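Local coordinates for sensor protein (Rhodopseudomonas palustris, PDB 2OOL) that senses light through a bound biliverdin chromophore carried by this PAS-GAF portion and, in its full-length form, probably relays the signal as a histidine kinase, at residues P41-F46 against S57-V62; S49-L53 against L90-H95; D64-Q68 against V109-D113; Y81-S86 against R106-V110; A117-I121 against E132-D137. Residues are numbered along the deposited sequence.

Contact 1 of 5, residues P41-F46 against S57-V62; sequences PHGYLF and SVSANV
A serine hydroxyl stands in for a backbone acceptor here: Leu-45 N donates to Ser-59 OG (3.1 Å, 169° at the hydrogen), while Ser-59 N returns a regular bond to Leu-45 O at 3.1 Å. Strands 44-46 and 57-59 run antiparallel (175°, axes 5.0 Å apart), with Phe-46 and Val-58 as a non-hydrogen-bonded pair, CA to CA 4.7 Å. Chi1 of Ser-59 is p, and its OG donates to Asn-61 OD1 at 2.6 Å. A type I turn from Ser-59 to Val-62, closed by Val-62 N to Ser-59 O at 3.1 Å, brings Asn-61 (chi1 p) back over the loop before strand 44-46. Asn-61 ND2 donates a hydrogen bond to Gly-43 O at 2.8 Å and a weak one to Pro-41 O at 3.3 Å. At the end of the turn, Val-62 CG2 lies 3.7 Å from Tyr-44 CD1 and 3.9 Å from Phe-46 CZ; both rings have chi1 m. Ser-57 OG instead bonds Pro-245 O. Strands 44-48 and 55-59 form an antiparallel beta-hairpin, followed by a short helix, as at the start of a PAS fold.

Contact 2 of 5, residues S49-L53 against L90-H95; sequences SETDL and LTHALH
Residues 49-53 lie in the loop between strands 44-48 and 55-59, and the last turn of helix 84-94 packs against it, with CA of Glu-50 7.3 Å from CA of Leu-94. Leu-53 has left-handed backbone angles (62/41), and its CA-to-CB bond points toward the helix. With chi1 m and chi2 t, it places CD1 4.0 Å from Leu-90 CG and 3.8 Å from Thr-91 OG1, and CD2 3.6 Å from Leu-94 CD2. Leu-90 (t, p) and Leu-94 (m, p), one helical turn apart, both point toward the loop. Glu-50, with chi1 between wells at -127°, lays CG 4.0 Å from Leu-94 CD2 and sends its carboxylate to a salt bridge with Arg-124. His-95, the first non-helical residue, uses chi1 m to swing its ring back: His-95 NE2 donates a weak hydrogen bond to Glu-50 O (2.8 Å, 123°), and CE1 lies 3.2 Å from Thr-51 O. Leucine packing therefore supplies most of the buried area, and the imidazole adds a weak hydrogen bond at the exposed end of the helix.

Contact 3 of 5, residues D64-Q68 against V109-D113; sequences DLLRQ and VVTPD
Leu-66 reaches with its CD2 over the strand edge, 3.7 Å from Val-109 CG1, 3.9 Å from Val-110 O and 4.3 Å from Thr-111 CG2. Its CA-to-CB bond points away from the strand, so it is the m, t rotamer that carries the methyl back across. The preceding Leu-65 (t, p) covers the same strand with both methyls: CD2 is 4.2 Å from Val-109 CG1 and CD1 is 3.7 Å from Thr-111 CG2. Nearest backbones are those of Leu-66 and Thr-111, with CA atoms 5.2 Å apart. Val-109 and Thr-111, two residues apart on strand 109-111, both point toward the helix, whereas Val-110 points away.

Helix 62-66 ends at Leu-66; Arg-67, the first residue past it, has positive phi (70/38), and its CA-to-CB bond points toward the second segment. Pro-112 packs against this end: its CG is 3.4 Å from Leu-66 O and 3.8 Å from Arg-67 CG. Beyond it, Arg-67 NE and Asp-113 OD2 form a long salt bridge of 3.7 Å. Thr-111 OG1 bonds Gly-114 O in the turn leading to strand 114-125. The contact thus seats the short helix after the first PAS hairpin on the sheet-edge strand 105-111. Across these segments no hydrogen bond is formed; aliphatic packing joins helix and strand, while the exposed ion pair at the turn is too long to be a tight link.

Contact 4 of 5, residues Y81-S86 against R106-V110; sequences YLTAAS and RLDVV
Two backbone bonds tie the approach to helix 84-94 onto strand 105-111: Val-110 N donates to Tyr-81 O (2.9 Å, 154°) and Thr-83 N to Asp-108 O (3.1 Å, 152°). They flank a single bridge between Leu-82 and Val-109, whose CA atoms are 4.5 Å apart. The same acceptors receive CA-H...O contacts, Val-109 CA to Tyr-81 O at 3.2 Å and Leu-82 CA to Asp-108 O at 3.4 Å. Beyond the bridge the chain turns into the helix with Thr-83 at the N-cap position, and a side chain takes over: Asp-108 N donates to Ser-86 OG (2.9 Å, 168°), with Ser-86 chi1 m. Thr-83 OG1, on a p rotamer, is 3.0 Å from Ser-86 OG in a hydroxyl-hydroxyl hydrogen bond. A water 2.5 Å from Thr-83 OG1 donates to Asp-108 OD2 at 2.8 Å. Asp-108 OD1 takes Arg-106 NE at 2.9 Å in a salt bridge along the strand, and Arg-106 O accepts from Arg-89. Leu-82 CD2 packs on Val-109 CG2 at 4.3 Å, and Leu-107 CD2 lies 3.9 Å from Ser-86 CB. With Ser-86 in place of a backbone acceptor, strand pairing passes into helix-to-strand bonding without leaving Asp-108 N unsatisfied.

Contact 5 of 5, residues A117-I121 against E132-D137; sequences AFNGI and ELEPRD
This is part of the PAS-domain hairpin formed by strands 114-125 and 128-134, antiparallel neighbours in the central sheet; the short segments cross at 137° with their axes 4.6 Å apart. At Ala-117, a water bridges the chains, donating to Ala-117 O (2.7 Å) and accepting from Arg-136 N (2.9 Å), while Ala-117 CB lies 4.0 Å from Arg-136 CD. Phe-118 (chi1 m) turns its ring face to Leu-133: CD1 of that leucine sits 4.2 Å from the ring centroid, 21° off the normal, a CH-pi contact, and Phe-118 CD1 is 3.9 Å from Leu-133 CB.

Asn-119 pairs with Glu-134, CA to CA 5.0 Å. Asn-119 N donates to Glu-134 O at 2.8 Å, and Glu-134 N donates to Asn-119 O at 2.8 Å. Gly-120 opposes Leu-133 as a non-hydrogen-bonded pair, CA to CA 4.8 Å, its CA 4.2 Å from Leu-133 CD2. Ile-121 and Glu-132 form the next hydrogen-bonded pair, CA to CA 4.9 Å. Side chains of Asn-119, Ile-121, Glu-132 and Glu-134 share the face turned to the GAF side, where Glu-134 meets Arg-311 in a salt bridge and Glu-132 accepts from Leu-262 N. Ile-121 N reaches Glu-132 O at 2.7 Å and Glu-132 N reaches Ile-121 O at 2.8 Å; beside them one water donates to both Ile-121 O and Glu-132 OE1, 2.7 Å from each.

In the fold
All five contacts lie within the PAS region. Contacts 1 and 5 are its buried hairpins, joined where strands 44-48 and 128-134 are neighbours: Tyr-44 O lies 2.8 Å from Leu-133 N. Contacts 2, 3 and 4 are partly buried and bring helices or loops against this framework. Contacts 3 and 4 share Val-109 and Val-110 of edge strand 105-111, which continues the sheet from contact 5, whereas contacts 2 and 4 use opposite ends of helix 84-94. Chemistry follows place: regular backbone pairing in contact 5, serine and asparagine substitutes in contact 1, mixed backbone and hydroxyl bonds in contact 4, and mainly aliphatic packing in contacts 2 and 3.

Contact 1 of 5, residues P41-F46 against S57-V62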
# COMPACT_ATOMS: atom_id res chain seq x y z
N PRO A 41 23.65 -10.80 -12.12
CA PRO A 41 24.25 -11.35 -10.91
C PRO A 41 24.00 -10.65 -9.57
O PRO A 41 24.60 -11.05 -8.58
CB PRO A 41 25.76 -11.32 -11.24
CG PRO A 41 25.91 -10.19 -12.14
CD PRO A 41 24.60 -9.96 -12.86
N HIS A 42 23.11 -9.66 -9.47
CA HIS A 42 22.77 -9.13 -8.14
C HIS A 42 21.91 -10.16 -7.39
O HIS A 42 21.57 -9.94 -6.24
CB HIS A 42 22.04 -7.77 -8.25
CG HIS A 42 20.74 -7.85 -8.98
ND1 HIS A 42 20.67 -7.97 -10.35
CD2 HIS A 42 19.46 -7.90 -8.54
CE1 HIS A 42 19.41 -8.08 -10.72
NE2 HIS A 42 18.65 -8.02 -9.65
N GLY A 43 21.51 -11.27 -8.05
CA GLY A 43 20.64 -12.30 -7.45
C GLY A 43 21.18 -13.69 -7.81
O GLY A 43 22.15 -13.79 -8.50
N TYR A 44 20.53 -14.74 -7.35
CA TYR A 44 20.92 -16.11 -7.67
C TYR A 44 19.71 -16.92 -8.16
O TYR A 44 18.60 -16.73 -7.68
CB TYR A 44 21.54 -16.80 -6.43
CG TYR A 44 22.70 -16.06 -5.81
CD1 TYR A 44 24.01 -16.28 -6.23
CD2 TYR A 44 22.50 -15.13 -4.78
CE1 TYR A 44 25.09 -15.56 -5.66
CE2 TYR A 44 23.57 -14.41 -4.22
CZ TYR A 44 24.85 -14.63 -4.67
OH TYR A 44 25.91 -13.95 -4.09
N LEU A 45 19.93 -17.88 -9.06
CA LEU A 45 18.81 -18.66 -9.61
C LEU A 45 19.02 -20.17 -9.47
O LEU A 45 20.12 -20.66 -9.74
CB LEU A 45 18.60 -18.31 -11.10
CG LEU A 45 17.47 -18.93 -11.90
CD1 LEU A 45 17.08 -17.97 -13.03
CD2 LEU A 45 17.80 -20.36 -12.46
N PHE A 46 17.96 -20.88 -9.09
CA PHE A 46 17.95 -22.33 -9.02
C PHE A 46 16.74 -22.82 -9.77
O PHE A 46 15.66 -22.25 -9.66
CB PHE A 46 17.79 -22.76 -7.58
CG PHE A 46 18.88 -22.29 -6.69
CD1 PHE A 46 19.92 -23.15 -6.34
CD2 PHE A 46 18.88 -20.99 -6.18
CE1 PHE A 46 20.92 -22.74 -5.48
CE2 PHE A 46 19.92 -20.55 -5.35
CZ PHE A 46 20.92 -21.40 -4.99
N SER A 57 19.56 -26.92 -12.06
CA SER A 57 20.47 -25.96 -12.65
C SER A 57 20.68 -24.81 -11.67
O SER A 57 19.79 -24.55 -10.85
CB SER A 57 19.86 -25.40 -13.95
OG SER A 57 20.58 -24.28 -14.42
N VAL A 58 21.84 -24.14 -11.79
CA VAL A 58 22.15 -22.95 -10.97
C VAL A 58 22.92 -21.98 -11.79
O VAL A 58 23.64 -22.38 -12.71
CB VAL A 58 23.05 -23.24 -9.69
CG1 VAL A 58 22.19 -23.37 -8.42
CG2 VAL A 58 23.96 -24.41 -9.90
N SER A 59 22.76 -20.71 -11.45
CA SER A 59 23.63 -19.65 -11.94
C SER A 59 25.03 -19.84 -11.34
O SER A 59 25.18 -20.23 -10.14
CB SER A 59 23.06 -18.25 -11.58
OG SER A 59 22.80 -18.10 -10.19
N ALA A 60 26.03 -19.58 -12.18
CA ALA A 60 27.43 -19.82 -11.86
C ALA A 60 27.91 -19.01 -10.67
O ALA A 60 28.83 -19.44 -9.99
CB ALA A 60 28.31 -19.47 -13.08
N ASN A 61 27.32 -17.82 -10.47
CA ASN A 61 27.63 -16.93 -9.34
C ASN A 61 27.31 -17.53 -7.97
O ASN A 61 27.80 -17.07 -6.95
CB ASN A 61 26.98 -15.52 -9.49
CG ASN A 61 25.45 -15.50 -9.35
OD1 ASN A 61 24.78 -16.48 -9.62
ND2 ASN A 61 24.89 -14.36 -8.91
N VAL A 62 26.50 -18.58 -7.94
CA VAL A 62 26.29 -19.35 -6.73
C VAL A 62 27.62 -19.88 -6.13
O VAL A 62 27.69 -20.11 -4.93
CB VAL A 62 25.28 -20.48 -7.01
CG1 VAL A 62 25.35 -21.54 -6.05
CG2 VAL A 62 23.86 -19.85 -7.08

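Contact 2 of 5, residues S49-L53 against L90-H95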
# COMPACT_ATOMS: atom_id res chain seq x y z
N SER A 49 13.32 -29.37 -8.68
CA SER A 49 12.23 -30.28 -8.99
C SER A 49 11.13 -30.14 -7.94
O SER A 49 11.39 -29.81 -6.80
CB SER A 49 12.74 -31.71 -9.01
OG SER A 49 13.05 -32.08 -7.71
N GLU A 50 9.90 -30.42 -8.34
CA GLU A 50 8.73 -30.12 -7.50
C GLU A 50 8.54 -31.22 -6.47
O GLU A 50 7.78 -31.05 -5.52
CB GLU A 50 7.47 -30.01 -8.36
CG GLU A 50 6.67 -28.70 -8.15
CD GLU A 50 5.76 -28.46 -9.33
OE1 GLU A 50 5.72 -27.34 -9.88
OE2 GLU A 50 5.11 -29.44 -9.74
N THR A 51 9.22 -32.34 -6.68
CA THR A 51 9.11 -33.49 -5.81
C THR A 51 9.85 -33.23 -4.48
O THR A 51 9.26 -32.68 -3.52
CB THR A 51 9.64 -34.75 -6.56
OG1 THR A 51 9.70 -35.87 -5.68
CG2 THR A 51 11.04 -34.49 -7.22
N ASP A 52 11.13 -33.57 -4.47
CA ASP A 52 12.02 -33.41 -3.31
C ASP A 52 12.94 -32.19 -3.49
O ASP A 52 13.93 -32.02 -2.77
CB ASP A 52 12.84 -34.69 -3.15
CG ASP A 52 13.10 -35.38 -4.50
OD1 ASP A 52 13.23 -34.61 -5.50
OD2 ASP A 52 13.13 -36.65 -4.53
N LEU A 53 12.63 -31.34 -4.46
CA LEU A 53 13.28 -30.07 -4.57
C LEU A 53 14.80 -30.16 -4.81
O LEU A 53 15.59 -29.38 -4.27
CB LEU A 53 12.93 -29.25 -3.31
CG LEU A 53 11.58 -28.55 -3.45
CD1 LEU A 53 11.23 -27.72 -2.24
CD2 LEU A 53 11.63 -27.63 -4.67
N LEU A 90 9.66 -22.82 1.88
CA LEU A 90 9.75 -23.11 0.45
C LEU A 90 8.81 -24.26 0.10
O LEU A 90 7.94 -24.14 -0.77
CB LEU A 90 11.18 -23.47 0.09
CG LEU A 90 11.53 -23.81 -1.36
CD1 LEU A 90 11.17 -22.69 -2.34
CD2 LEU A 90 13.02 -24.16 -1.48
N THR A 91 8.96 -25.37 0.83
CA THR A 91 8.11 -26.55 0.62
C THR A 91 6.63 -26.15 0.74
O THR A 91 5.88 -26.37 -0.19
CB THR A 91 8.51 -27.68 1.54
OG1 THR A 91 9.87 -28.04 1.27
CG2 THR A 91 7.66 -28.89 1.30
N HIS A 92 6.21 -25.48 1.81
CA HIS A 92 4.82 -25.01 1.88
C HIS A 92 4.41 -24.14 0.68
O HIS A 92 3.27 -24.23 0.22
CB HIS A 92 4.53 -24.22 3.18
CG HIS A 92 3.08 -23.88 3.36
ND1 HIS A 92 2.59 -22.59 3.26
CD2 HIS A 92 2.00 -24.67 3.59
CE1 HIS A 92 1.27 -22.60 3.45
NE2 HIS A 92 0.89 -23.85 3.66
N ALA A 93 5.30 -23.28 0.19
CA ALA A 93 4.94 -22.39 -0.92
C ALA A 93 4.59 -23.19 -2.18
O ALA A 93 3.62 -22.90 -2.88
CB ALA A 93 6.06 -21.41 -1.20
N LEU A 94 5.39 -24.21 -2.47
CA LEU A 94 5.16 -25.05 -3.62
C LEU A 94 3.99 -26.01 -3.42
O LEU A 94 2.95 -25.85 -4.04
CB LEU A 94 6.41 -25.86 -3.90
CG LEU A 94 7.47 -25.25 -4.78
CD1 LEU A 94 8.31 -24.41 -4.00
CD2 LEU A 94 8.29 -26.46 -5.28
N HIS A 95 4.19 -27.02 -2.55
CA HIS A 95 3.26 -28.12 -2.30
C HIS A 95 1.96 -27.74 -1.57
O HIS A 95 1.51 -28.53 -0.71
CB HIS A 95 3.92 -29.22 -1.41
CG HIS A 95 5.23 -29.78 -1.93
ND1 HIS A 95 5.84 -30.87 -1.34
CD2 HIS A 95 6.03 -29.40 -2.95
CE1 HIS A 95 6.96 -31.14 -1.99
NE2 HIS A 95 7.10 -30.26 -2.97

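Contact 3 of 5, residues D64-Q68 against V109-D113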
# COMPACT_ATOMS: atom_id res chain seq x y z
N ASP A 64 30.20 -18.17 -5.58
CA ASP A 64 30.62 -17.22 -4.58
C ASP A 64 29.72 -17.28 -3.35
O ASP A 64 30.13 -16.84 -2.28
CB ASP A 64 30.61 -15.81 -5.12
CG ASP A 64 31.27 -15.69 -6.47
OD1 ASP A 64 32.42 -16.18 -6.63
OD2 ASP A 64 30.61 -15.11 -7.37
N LEU A 65 28.50 -17.75 -3.49
CA LEU A 65 27.59 -17.79 -2.37
C LEU A 65 28.01 -18.92 -1.46
O LEU A 65 28.33 -18.70 -0.30
CB LEU A 65 26.15 -17.97 -2.84
CG LEU A 65 25.03 -17.93 -1.81
CD1 LEU A 65 25.10 -16.71 -0.88
CD2 LEU A 65 23.70 -18.09 -2.49
N LEU A 66 28.05 -20.12 -2.02
CA LEU A 66 28.23 -21.37 -1.28
C LEU A 66 29.67 -21.89 -1.28
O LEU A 66 29.96 -22.80 -0.54
CB LEU A 66 27.30 -22.44 -1.88
CG LEU A 66 25.83 -22.00 -1.84
CD1 LEU A 66 24.96 -22.92 -2.64
CD2 LEU A 66 25.34 -21.89 -0.39
N ARG A 67 30.55 -21.33 -2.11
CA ARG A 67 31.96 -21.69 -2.16
C ARG A 67 32.20 -23.09 -2.72
O ARG A 67 33.11 -23.80 -2.29
CB ARG A 67 32.61 -21.54 -0.78
CG ARG A 67 32.55 -20.10 -0.24
CD ARG A 67 33.63 -19.22 -0.92
NE ARG A 67 33.25 -17.80 -1.02
CZ ARG A 67 33.58 -17.00 -2.04
NH1 ARG A 67 34.28 -17.45 -3.09
NH2 ARG A 67 33.18 -15.72 -2.03
N GLN A 68 31.41 -23.44 -3.73
CA GLN A 68 31.48 -24.77 -4.33
C GLN A 68 31.30 -24.66 -5.84
O GLN A 68 30.66 -23.72 -6.33
CB GLN A 68 30.42 -25.67 -3.70
CG GLN A 68 30.77 -26.16 -2.28
CD GLN A 68 29.52 -26.42 -1.45
OE1 GLN A 68 28.41 -26.02 -1.83
NE2 GLN A 68 29.69 -27.09 -0.31
N VAL A 109 19.90 -18.69 3.58
CA VAL A 109 20.85 -19.64 3.02
C VAL A 109 22.00 -19.81 4.02
O VAL A 109 22.51 -18.80 4.54
CB VAL A 109 21.43 -19.10 1.70
CG1 VAL A 109 22.50 -19.98 1.10
CG2 VAL A 109 20.30 -18.84 0.70
N VAL A 110 22.38 -21.06 4.31
CA VAL A 110 23.51 -21.36 5.20
C VAL A 110 24.76 -21.48 4.35
O VAL A 110 24.84 -22.35 3.49
CB VAL A 110 23.21 -22.60 6.03
CG1 VAL A 110 24.33 -22.89 7.02
CG2 VAL A 110 21.87 -22.43 6.77
N THR A 111 25.69 -20.54 4.48
CA THR A 111 26.90 -20.45 3.67
C THR A 111 28.10 -20.68 4.58
O THR A 111 27.98 -20.57 5.82
CB THR A 111 27.07 -19.05 2.91
OG1 THR A 111 27.58 -18.05 3.78
CG2 THR A 111 25.78 -18.53 2.26
N PRO A 112 29.27 -20.96 4.01
CA PRO A 112 30.43 -21.21 4.89
C PRO A 112 30.83 -19.95 5.66
O PRO A 112 31.46 -20.05 6.70
CB PRO A 112 31.55 -21.62 3.92
CG PRO A 112 30.86 -21.95 2.62
CD PRO A 112 29.66 -21.05 2.59
N ASP A 113 30.46 -18.78 5.14
CA ASP A 113 30.78 -17.48 5.73
C ASP A 113 29.54 -16.87 6.45
O ASP A 113 29.35 -15.66 6.42
CB ASP A 113 31.26 -16.49 4.63
CG ASP A 113 32.15 -17.18 3.54
OD1 ASP A 113 33.16 -17.85 3.89
OD2 ASP A 113 31.82 -17.02 2.32

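Contact 4 of 5, residues Y81-S86 against R106-V110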
# COMPACT_ATOMS: atom_id res chain seq x y z
N TYR A 81 21.08 -26.32 1.86
CA TYR A 81 21.68 -25.00 1.99
C TYR A 81 20.71 -23.94 2.53
O TYR A 81 20.99 -22.76 2.45
CB TYR A 81 22.16 -24.53 0.64
CG TYR A 81 22.94 -25.55 -0.09
CD1 TYR A 81 22.33 -26.33 -1.07
CD2 TYR A 81 24.29 -25.76 0.18
CE1 TYR A 81 23.03 -27.30 -1.75
CE2 TYR A 81 25.01 -26.73 -0.50
CZ TYR A 81 24.36 -27.49 -1.47
OH TYR A 81 25.01 -28.48 -2.19
N LEU A 82 19.56 -24.37 3.04
CA LEU A 82 18.60 -23.49 3.65
C LEU A 82 18.51 -23.85 5.12
O LEU A 82 18.89 -24.94 5.52
CB LEU A 82 17.21 -23.66 3.03
CG LEU A 82 17.06 -23.52 1.52
CD1 LEU A 82 15.63 -23.75 1.11
CD2 LEU A 82 17.53 -22.10 1.08
N THR A 83 18.00 -22.92 5.93
CA THR A 83 17.70 -23.21 7.33
C THR A 83 16.44 -24.07 7.31
O THR A 83 15.73 -24.09 6.34
CB THR A 83 17.44 -21.91 8.15
OG1 THR A 83 16.29 -21.21 7.64
CG2 THR A 83 18.65 -20.98 8.06
N ALA A 84 16.18 -24.76 8.41
CA ALA A 84 14.99 -25.59 8.55
C ALA A 84 13.73 -24.81 8.30
O ALA A 84 12.93 -25.20 7.47
CB ALA A 84 14.97 -26.24 9.93
N ALA A 85 13.55 -23.69 8.99
CA ALA A 85 12.38 -22.82 8.74
C ALA A 85 12.22 -22.43 7.28
O ALA A 85 11.09 -22.32 6.81
CB ALA A 85 12.45 -21.56 9.60
N SER A 86 13.33 -22.17 6.57
CA SER A 86 13.29 -21.70 5.18
C SER A 86 12.95 -22.89 4.24
O SER A 86 12.19 -22.70 3.31
CB SER A 86 14.63 -21.08 4.74
OG SER A 86 14.82 -19.82 5.37
N ARG A 106 10.70 -15.19 2.50
CA ARG A 106 12.02 -15.00 3.11
C ARG A 106 12.72 -16.32 3.15
O ARG A 106 12.17 -17.28 3.64
CB ARG A 106 11.93 -14.42 4.53
CG ARG A 106 13.36 -14.16 5.17
CD ARG A 106 13.48 -14.60 6.61
NE ARG A 106 14.78 -14.17 7.09
CZ ARG A 106 15.00 -13.29 8.07
NH1 ARG A 106 14.01 -12.72 8.81
NH2 ARG A 106 16.26 -12.99 8.31
N LEU A 107 13.93 -16.37 2.62
CA LEU A 107 14.76 -17.54 2.67
C LEU A 107 16.14 -17.15 3.20
O LEU A 107 16.73 -16.13 2.77
CB LEU A 107 14.89 -18.14 1.28
CG LEU A 107 13.60 -18.71 0.63
CD1 LEU A 107 13.84 -19.23 -0.71
CD2 LEU A 107 12.98 -19.80 1.48
N ASP A 108 16.63 -17.95 4.15
CA ASP A 108 17.94 -17.85 4.74
C ASP A 108 18.79 -19.01 4.24
O ASP A 108 18.41 -20.17 4.46
CB ASP A 108 17.82 -17.87 6.29
CG ASP A 108 17.12 -16.60 6.86
OD1 ASP A 108 17.18 -15.55 6.22
OD2 ASP A 108 16.48 -16.62 7.92
N VAL A 109 19.90 -18.69 3.58
CA VAL A 109 20.85 -19.64 3.02
C VAL A 109 22.00 -19.81 4.02
O VAL A 109 22.51 -18.80 4.54
CB VAL A 109 21.43 -19.10 1.70
CG1 VAL A 109 22.50 -19.98 1.10
CG2 VAL A 109 20.30 -18.84 0.70
N VAL A 110 22.38 -21.06 4.31
CA VAL A 110 23.51 -21.36 5.20
C VAL A 110 24.76 -21.48 4.35
O VAL A 110 24.84 -22.35 3.49
CB VAL A 110 23.21 -22.60 6.03
CG1 VAL A 110 24.33 -22.89 7.02
CG2 VAL A 110 21.87 -22.43 6.77
O HOH W 1 15.46 -19.08 8.76

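Contact 5 of 5, residues A117-I121 against E132-D137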
# COMPACT_ATOMS: atom_id res chain seq x y z
N ALA A 117 20.31 -13.73 4.27
CA ALA A 117 18.88 -13.55 4.10
C ALA A 117 18.53 -12.90 2.73
O ALA A 117 19.14 -11.90 2.29
CB ALA A 117 18.29 -12.66 5.29
N PHE A 118 17.51 -13.46 2.10
CA PHE A 118 17.07 -13.14 0.75
C PHE A 118 15.56 -13.10 0.63
O PHE A 118 14.84 -13.62 1.44
CB PHE A 118 17.53 -14.20 -0.24
CG PHE A 118 19.02 -14.33 -0.40
CD1 PHE A 118 19.72 -13.46 -1.24
CD2 PHE A 118 19.71 -15.34 0.25
CE1 PHE A 118 21.09 -13.55 -1.37
CE2 PHE A 118 21.07 -15.46 0.11
CZ PHE A 118 21.77 -14.58 -0.69
N ASN A 119 15.11 -12.44 -0.44
CA ASN A 119 13.75 -12.50 -0.92
C ASN A 119 13.77 -13.62 -1.93
O ASN A 119 14.47 -13.53 -2.95
CB ASN A 119 13.33 -11.21 -1.68
CG ASN A 119 12.60 -10.22 -0.83
OD1 ASN A 119 12.28 -9.11 -1.32
ND2 ASN A 119 12.27 -10.59 0.39
N GLY A 120 12.95 -14.64 -1.68
CA GLY A 120 12.81 -15.75 -2.61
C GLY A 120 11.62 -15.56 -3.54
O GLY A 120 10.47 -15.35 -3.10
N ILE A 121 11.91 -15.63 -4.85
CA ILE A 121 10.91 -15.36 -5.88
C ILE A 121 10.76 -16.65 -6.68
O ILE A 121 11.66 -17.05 -7.38
CB ILE A 121 11.34 -14.22 -6.85
CG1 ILE A 121 11.93 -13.03 -6.09
CG2 ILE A 121 10.17 -13.82 -7.82
CD1 ILE A 121 10.95 -12.22 -5.42
N GLU A 132 14.37 -17.70 -7.45
CA GLU A 132 15.35 -16.67 -7.58
C GLU A 132 15.51 -15.94 -6.24
O GLU A 132 14.53 -15.71 -5.57
CB GLU A 132 14.92 -15.70 -8.68
CG GLU A 132 14.93 -16.33 -10.08
CD GLU A 132 14.39 -15.39 -11.14
OE1 GLU A 132 13.17 -15.22 -11.21
OE2 GLU A 132 15.20 -14.83 -11.91
N LEU A 133 16.75 -15.62 -5.88
CA LEU A 133 17.09 -15.02 -4.60
C LEU A 133 17.54 -13.62 -4.83
O LEU A 133 18.55 -13.40 -5.51
CB LEU A 133 18.24 -15.82 -3.95
CG LEU A 133 17.99 -17.26 -3.56
CD1 LEU A 133 19.15 -17.77 -2.73
CD2 LEU A 133 16.67 -17.39 -2.84
N GLU A 134 16.77 -12.65 -4.34
CA GLU A 134 17.07 -11.21 -4.49
C GLU A 134 17.40 -10.64 -3.12
O GLU A 134 16.98 -11.19 -2.14
CB GLU A 134 15.82 -10.43 -4.98
CG GLU A 134 15.55 -10.48 -6.48
CD GLU A 134 14.47 -9.49 -6.96
OE1 GLU A 134 13.81 -8.81 -6.11
OE2 GLU A 134 14.25 -9.47 -8.20
N PRO A 135 18.03 -9.45 -3.07
CA PRO A 135 18.14 -8.75 -1.80
C PRO A 135 16.78 -8.37 -1.23
O PRO A 135 15.82 -8.14 -1.98
CB PRO A 135 18.94 -7.49 -2.13
CG PRO A 135 19.47 -7.67 -3.51
CD PRO A 135 18.60 -8.68 -4.19
N ARG A 136 16.68 -8.29 0.08
CA ARG A 136 15.42 -8.01 0.72
C ARG A 136 15.05 -6.52 0.72
O ARG A 136 15.89 -5.65 0.55
CB ARG A 136 15.46 -8.48 2.17
CG ARG A 136 15.78 -9.96 2.33
CD ARG A 136 15.33 -10.51 3.68
NE ARG A 136 13.90 -10.31 3.88
CZ ARG A 136 13.25 -10.58 5.02
NH1 ARG A 136 13.89 -11.14 6.07
NH2 ARG A 136 11.94 -10.34 5.10
N ASP A 137 13.77 -6.27 0.96
CA ASP A 137 13.28 -4.93 1.12
C ASP A 137 13.90 -4.30 2.37
O ASP A 137 13.94 -4.92 3.44
CB ASP A 137 11.76 -4.93 1.24
CG ASP A 137 11.19 -3.53 1.27
OD1 ASP A 137 11.03 -2.91 0.19
OD2 ASP A 137 10.90 -3.05 2.38
O HOH W 2 18.87 -9.25 1.79
O HOH W 3 11.24 -16.73 -10.07